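Local structure of possible thiamine biosynthesis enzyme (Candida albicans, 2X7Q) at residues 102-115 with 186-198. The protein is of unknown function but has the periplasmic binding protein fold and probably binds a small solute, possibly linked to thiamine biosynthesis. The protein carries 1 engineered substitution. Residues are numbered along the deposited sequence; the frame is centred on the assembly and turned at random.
Sequences AVSTGSNRDDVTDA and DNHEIKQIDQIYT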
loop_
_atom_site.group_PDB
_atom_site.type_symbol
_atom_site.label_atom_id
_atom_site.label_comp_id
_atom_site.label_asym_id
_atom_site.label_seq_id
_atom_site.Cartn_x
_atom_site.Cartn_y
_atom_site.Cartn_z
ATOM N N ALA A 102 5.244 -11.193 -4.302
ATOM C CA ALA A 102 5.614 -12.586 -4.516
ATOM C C ALA A 102 4.472 -13.353 -5.179
ATOM O O ALA A 102 3.318 -13.276 -4.744
ATOM C CB ALA A 102 6.001 -13.238 -3.197
ATOM N N VAL A 103 4.801 -14.099 -6.230
ATOM C CA VAL A 103 3.814 -14.899 -6.941
ATOM C C VAL A 103 3.792 -16.314 -6.374
ATOM O O VAL A 103 4.812 -17.004 -6.369
ATOM C CB VAL A 103 4.120 -14.953 -8.446
ATOM C CG1 VAL A 103 3.031 -15.715 -9.183
ATOM C CG2 VAL A 103 4.259 -13.544 -9.007
ATOM N N SER A 104 2.628 -16.744 -5.897
ATOM C CA SER A 104 2.517 -18.039 -5.235
ATOM C C SER A 104 1.561 -18.986 -5.953
ATOM O O SER A 104 0.673 -18.552 -6.687
ATOM C CB SER A 104 2.061 -17.859 -3.785
ATOM O OG SER A 104 2.923 -16.986 -3.079
ATOM N N THR A 105 1.757 -20.282 -5.730
ATOM C CA THR A 105 0.852 -21.302 -6.242
ATOM C C THR A 105 0.733 -22.426 -5.221
ATOM O O THR A 105 1.368 -22.383 -4.166
ATOM C CB THR A 105 1.335 -21.871 -7.591
ATOM O OG1 THR A 105 0.335 -22.743 -8.135
ATOM C CG2 THR A 105 2.634 -22.642 -7.416
ATOM N N GLY A 106 -0.082 -23.427 -5.535
ATOM C CA GLY A 106 -0.282 -24.554 -4.641
ATOM C C GLY A 106 1.009 -25.277 -4.309
ATOM O O GLY A 106 2.014 -25.114 -4.998
ATOM N N SER A 107 0.979 -26.079 -3.249
ATOM C CA SER A 107 2.152 -26.832 -2.822
ATOM C C SER A 107 2.506 -27.924 -3.827
ATOM O O SER A 107 3.681 -28.166 -4.104
ATOM C CB SER A 107 1.919 -27.446 -1.442
ATOM O OG SER A 107 0.818 -28.334 -1.453
ATOM N N ASN A 108 1.483 -28.576 -4.370
ATOM C CA ASN A 108 1.678 -29.632 -5.356
ATOM C C ASN A 108 0.922 -29.351 -6.649
ATOM O O ASN A 108 -0.178 -29.865 -6.859
ATOM C CB ASN A 108 1.248 -30.985 -4.787
ATOM C CG ASN A 108 1.534 -32.133 -5.739
ATOM O OD1 ASN A 108 2.690 -32.421 -6.052
ATOM N ND2 ASN A 108 0.481 -32.801 -6.198
ATOM N N ARG A 109 1.515 -28.534 -7.514
ATOM C CA ARG A 109 0.889 -28.181 -8.782
ATOM C C ARG A 109 1.817 -28.469 -9.961
ATOM O O ARG A 109 2.652 -27.638 -10.317
ATOM C CB ARG A 109 0.489 -26.705 -8.788
ATOM C CG ARG A 109 -0.533 -26.328 -7.734
ATOM C CD ARG A 109 -1.886 -26.953 -8.022
ATOM N NE ARG A 109 -2.397 -26.562 -9.332
ATOM C CZ ARG A 109 -3.080 -25.445 -9.564
ATOM N NH1 ARG A 109 -3.335 -24.603 -8.574
ATOM N NH2 ARG A 109 -3.504 -25.167 -10.789
ATOM N N ASP A 110 1.671 -29.646 -10.561
ATOM C CA ASP A 110 2.492 -30.022 -11.707
ATOM C C ASP A 110 2.204 -29.134 -12.913
ATOM O O ASP A 110 3.031 -29.009 -13.814
ATOM C CB ASP A 110 2.260 -31.489 -12.078
ATOM C CG ASP A 110 2.873 -32.449 -11.079
ATOM O OD1 ASP A 110 3.492 -31.980 -10.102
ATOM O OD2 ASP A 110 2.739 -33.674 -11.277
ATOM N N ASP A 111 1.028 -28.517 -12.922
ATOM C CA ASP A 111 0.599 -27.701 -14.051
ATOM C C ASP A 111 1.104 -26.262 -13.969
ATOM O O ASP A 111 1.045 -25.521 -14.951
ATOM C CB ASP A 111 -0.927 -27.719 -14.173
ATOM C CG ASP A 111 -1.622 -27.209 -12.923
ATOM O OD1 ASP A 111 -1.040 -27.320 -11.822
ATOM O OD2 ASP A 111 -2.759 -26.707 -13.044
ATOM N N VAL A 112 1.607 -25.871 -12.802
ATOM C CA VAL A 112 2.097 -24.510 -12.607
ATOM C C VAL A 112 3.486 -24.495 -11.979
ATOM O O VAL A 112 3.641 -24.749 -10.785
ATOM C CB VAL A 112 1.136 -23.685 -11.729
ATOM C CG1 VAL A 112 1.671 -22.273 -11.539
ATOM C CG2 VAL A 112 -0.253 -23.656 -12.347
ATOM N N THR A 113 4.493 -24.193 -12.794
ATOM C CA THR A 113 5.872 -24.105 -12.322
ATOM C C THR A 113 6.504 -22.771 -12.715
ATOM O O THR A 113 7.364 -22.245 -12.005
ATOM C CB THR A 113 6.735 -25.255 -12.880
ATOM O OG1 THR A 113 6.869 -25.112 -14.299
ATOM C CG2 THR A 113 6.096 -26.598 -12.567
ATOM N N ASP A 114 6.072 -22.231 -13.851
ATOM C CA ASP A 114 6.580 -20.955 -14.345
ATOM C C ASP A 114 5.466 -19.913 -14.430
ATOM O O ASP A 114 4.298 -20.254 -14.620
ATOM C CB ASP A 114 7.239 -21.136 -15.715
ATOM C CG ASP A 114 7.783 -19.836 -16.279
ATOM O OD1 ASP A 114 8.798 -19.333 -15.754
ATOM O OD2 ASP A 114 7.198 -19.317 -17.250
ATOM N N ALA A 115 5.837 -18.644 -14.289
ATOM C CA ALA A 115 4.876 -17.547 -14.282
ATOM C C ALA A 115 4.117 -17.424 -15.600
ATOM O O ALA A 115 2.979 -16.962 -15.627
ATOM C CB ALA A 115 5.577 -16.234 -13.947
ATOM N N ASP A 186 7.762 -21.405 3.980
ATOM C CA ASP A 186 8.599 -22.195 4.877
ATOM C C ASP A 186 7.882 -23.429 5.423
ATOM O O ASP A 186 8.501 -24.474 5.618
ATOM C CB ASP A 186 9.123 -21.325 6.024
ATOM C CG ASP A 186 10.101 -20.268 5.550
ATOM O OD1 ASP A 186 10.632 -20.410 4.430
ATOM O OD2 ASP A 186 10.342 -19.298 6.297
ATOM N N ASN A 187 6.580 -23.308 5.670
ATOM C CA ASN A 187 5.791 -24.456 6.106
ATOM C C ASN A 187 5.240 -25.232 4.912
ATOM O O ASN A 187 4.457 -26.169 5.071
ATOM C CB ASN A 187 4.666 -24.037 7.060
ATOM C CG ASN A 187 3.636 -23.144 6.399
ATOM O OD1 ASN A 187 3.643 -22.953 5.184
ATOM N ND2 ASN A 187 2.735 -22.596 7.202
ATOM N N HIS A 188 5.650 -24.817 3.717
ATOM C CA HIS A 188 5.351 -25.536 2.483
ATOM C C HIS A 188 3.860 -25.646 2.172
ATOM O O HIS A 188 3.431 -26.584 1.502
ATOM C CB HIS A 188 5.993 -26.928 2.510
ATOM C CG HIS A 188 7.476 -26.903 2.714
ATOM N ND1 HIS A 188 8.367 -26.679 1.686
ATOM C CD2 HIS A 188 8.225 -27.076 3.830
ATOM C CE1 HIS A 188 9.600 -26.716 2.159
ATOM N NE2 HIS A 188 9.542 -26.956 3.455
ATOM N N GLU A 189 3.074 -24.686 2.651
ATOM C CA GLU A 189 1.655 -24.637 2.312
ATOM C C GLU A 189 1.481 -24.128 0.888
ATOM O O GLU A 189 0.658 -24.641 0.127
ATOM C CB GLU A 189 0.883 -23.751 3.291
ATOM C CG GLU A 189 -0.593 -23.602 2.950
ATOM C CD GLU A 189 -1.369 -22.841 4.009
ATOM O OE1 GLU A 189 -0.916 -22.814 5.173
ATOM O OE2 GLU A 189 -2.440 -22.288 3.684
ATOM N N ILE A 190 2.268 -23.118 0.534
ATOM C CA ILE A 190 2.282 -22.594 -0.825
ATOM C C ILE A 190 3.691 -22.658 -1.409
ATOM O O ILE A 190 4.625 -23.129 -0.757
ATOM C CB ILE A 190 1.754 -21.151 -0.892
ATOM C CG1 ILE A 190 2.535 -20.249 0.064
ATOM C CG2 ILE A 190 0.269 -21.110 -0.573
ATOM C CD1 ILE A 190 2.048 -18.815 0.086
ATOM N N LYS A 191 3.841 -22.180 -2.640
ATOM C CA LYS A 191 5.101 -22.311 -3.361
ATOM C C LYS A 191 5.362 -21.112 -4.266
ATOM O O LYS A 191 4.547 -20.788 -5.129
ATOM C CB LYS A 191 5.094 -23.601 -4.179
ATOM C CG LYS A 191 6.264 -23.766 -5.124
ATOM C CD LYS A 191 6.200 -25.127 -5.798
ATOM C CE LYS A 191 4.787 -25.439 -6.266
ATOM N NZ LYS A 191 4.660 -26.813 -6.817
ATOM N N GLN A 192 6.502 -20.459 -4.062
ATOM C CA GLN A 192 6.862 -19.284 -4.849
ATOM C C GLN A 192 7.368 -19.672 -6.232
ATOM O O GLN A 192 8.174 -20.592 -6.373
ATOM C CB GLN A 192 7.922 -18.451 -4.127
ATOM C CG GLN A 192 8.442 -17.275 -4.938
ATOM C CD GLN A 192 9.533 -16.509 -4.222
ATOM O OE1 GLN A 192 10.590 -16.237 -4.789
ATOM N NE2 GLN A 192 9.281 -16.154 -2.970
ATOM N N ILE A 193 6.894 -18.960 -7.250
ATOM C CA ILE A 193 7.312 -19.218 -8.621
ATOM C C ILE A 193 7.921 -17.975 -9.263
ATOM O O ILE A 193 8.532 -18.057 -10.328
ATOM C CB ILE A 193 6.137 -19.711 -9.489
ATOM C CG1 ILE A 193 5.033 -18.653 -9.558
ATOM C CG2 ILE A 193 5.594 -21.022 -8.951
ATOM C CD1 ILE A 193 3.856 -19.061 -10.424
ATOM N N ASP A 194 7.760 -16.828 -8.607
ATOM C CA ASP A 194 8.280 -15.571 -9.136
ATOM C C ASP A 194 8.125 -14.420 -8.140
ATOM O O ASP A 194 7.352 -14.509 -7.185
ATOM C CB ASP A 194 7.570 -15.227 -10.448
ATOM C CG ASP A 194 8.371 -14.282 -11.318
ATOM O OD1 ASP A 194 9.507 -13.929 -10.937
ATOM O OD2 ASP A 194 7.862 -13.894 -12.389
ATOM N N GLN A 195 8.874 -13.344 -8.371
ATOM C CA GLN A 195 8.765 -12.127 -7.573
ATOM C C GLN A 195 8.753 -10.921 -8.502
ATOM O O GLN A 195 9.025 -11.054 -9.694
ATOM C CB GLN A 195 9.932 -12.014 -6.590
ATOM C CG GLN A 195 9.946 -13.071 -5.498
ATOM C CD GLN A 195 11.096 -12.883 -4.523
ATOM O OE1 GLN A 195 11.979 -12.052 -4.738
ATOM N NE2 GLN A 195 11.091 -13.658 -3.444
ATOM N N ILE A 196 8.432 -9.747 -7.965
ATOM C CA ILE A 196 8.414 -8.528 -8.769
ATOM C C ILE A 196 8.269 -7.273 -7.915
ATOM O O ILE A 196 7.340 -7.157 -7.117
ATOM C CB ILE A 196 7.296 -8.561 -9.834
ATOM C CG1 ILE A 196 7.277 -7.253 -10.627
ATOM C CG2 ILE A 196 5.948 -8.817 -9.189
ATOM C CD1 ILE A 196 6.205 -7.204 -11.694
ATOM N N TYR A 197 9.197 -6.339 -8.085
ATOM C CA TYR A 197 9.166 -5.082 -7.350
ATOM C C TYR A 197 8.247 -4.079 -8.032
ATOM O O TYR A 197 8.021 -4.150 -9.241
ATOM C CB TYR A 197 10.572 -4.484 -7.244
ATOM C CG TYR A 197 11.522 -5.254 -6.353
ATOM C CD1 TYR A 197 11.553 -5.033 -4.983
ATOM C CD2 TYR A 197 12.397 -6.188 -6.886
ATOM C CE1 TYR A 197 12.423 -5.733 -4.167
ATOM C CE2 TYR A 197 13.270 -6.892 -6.082
ATOM C CZ TYR A 197 13.281 -6.661 -4.722
ATOM O OH TYR A 197 14.148 -7.360 -3.914
ATOM N N THR A 198 7.720 -3.141 -7.252
ATOM C CA THR A 198 6.970 -2.028 -7.811
ATOM C C THR A 198 7.957 -0.976 -8.303
ATOM O O THR A 198 8.881 -0.603 -7.579
ATOM C CB THR A 198 6.028 -1.395 -6.770
ATOM O OG1 THR A 198 6.797 -0.872 -5.680
ATOM C CG2 THR A 198 5.044 -2.428 -6.241
HETATM O O HOH W 1 -0.473 -27.094 0.767
HETATM O O HOH W 2 8.439 -17.677 -13.209
#
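Val103 is held by Asp194 O and Ile193 N, and Thr105 by both backbone polar atoms of Lys191, in an antiparallel pairing. Val103 N to Asp194 O (2.8 Å) and Ile193 N to Val103 O are both nearly straight, about 168° at the hydrogen; Lys191 N reaches Thr105 O at only 134°. Between these pairs the register slips by one residue, a beta bulge that takes in Ile193 and turns its side chain toward segment 102-115. There Ile193 CG1 sits 3.6 Å from Val103 CG1, and CG2 meets Thr105 CG2 with the two side chains at about a right angle. A chi1 of 61° sets CG1 between the backbone N and the carbonyl carbon and, with chi2 extended, carries Ile193 CD1 to Val112 CG1 at 4.0 Å. In this periplasmic binding protein fold, strand 190-197 is an edge strand, next to 100-106, in one of two five-stranded mixed sheets; helix 129-141 packs on Val103 and Asp194. Polar contacts fasten both ends of the loop. Lys191, its chain bent at chi3, brings NZ to Ser107 O at 3.2 Å from above the carbonyl plane. One water bridges Ser107 OG and Glu189 O; another donates to Asp114 OD1 and Ile193 O while accepting from Ala115 N, and Asp114 OD2 accepts from Lys116 N.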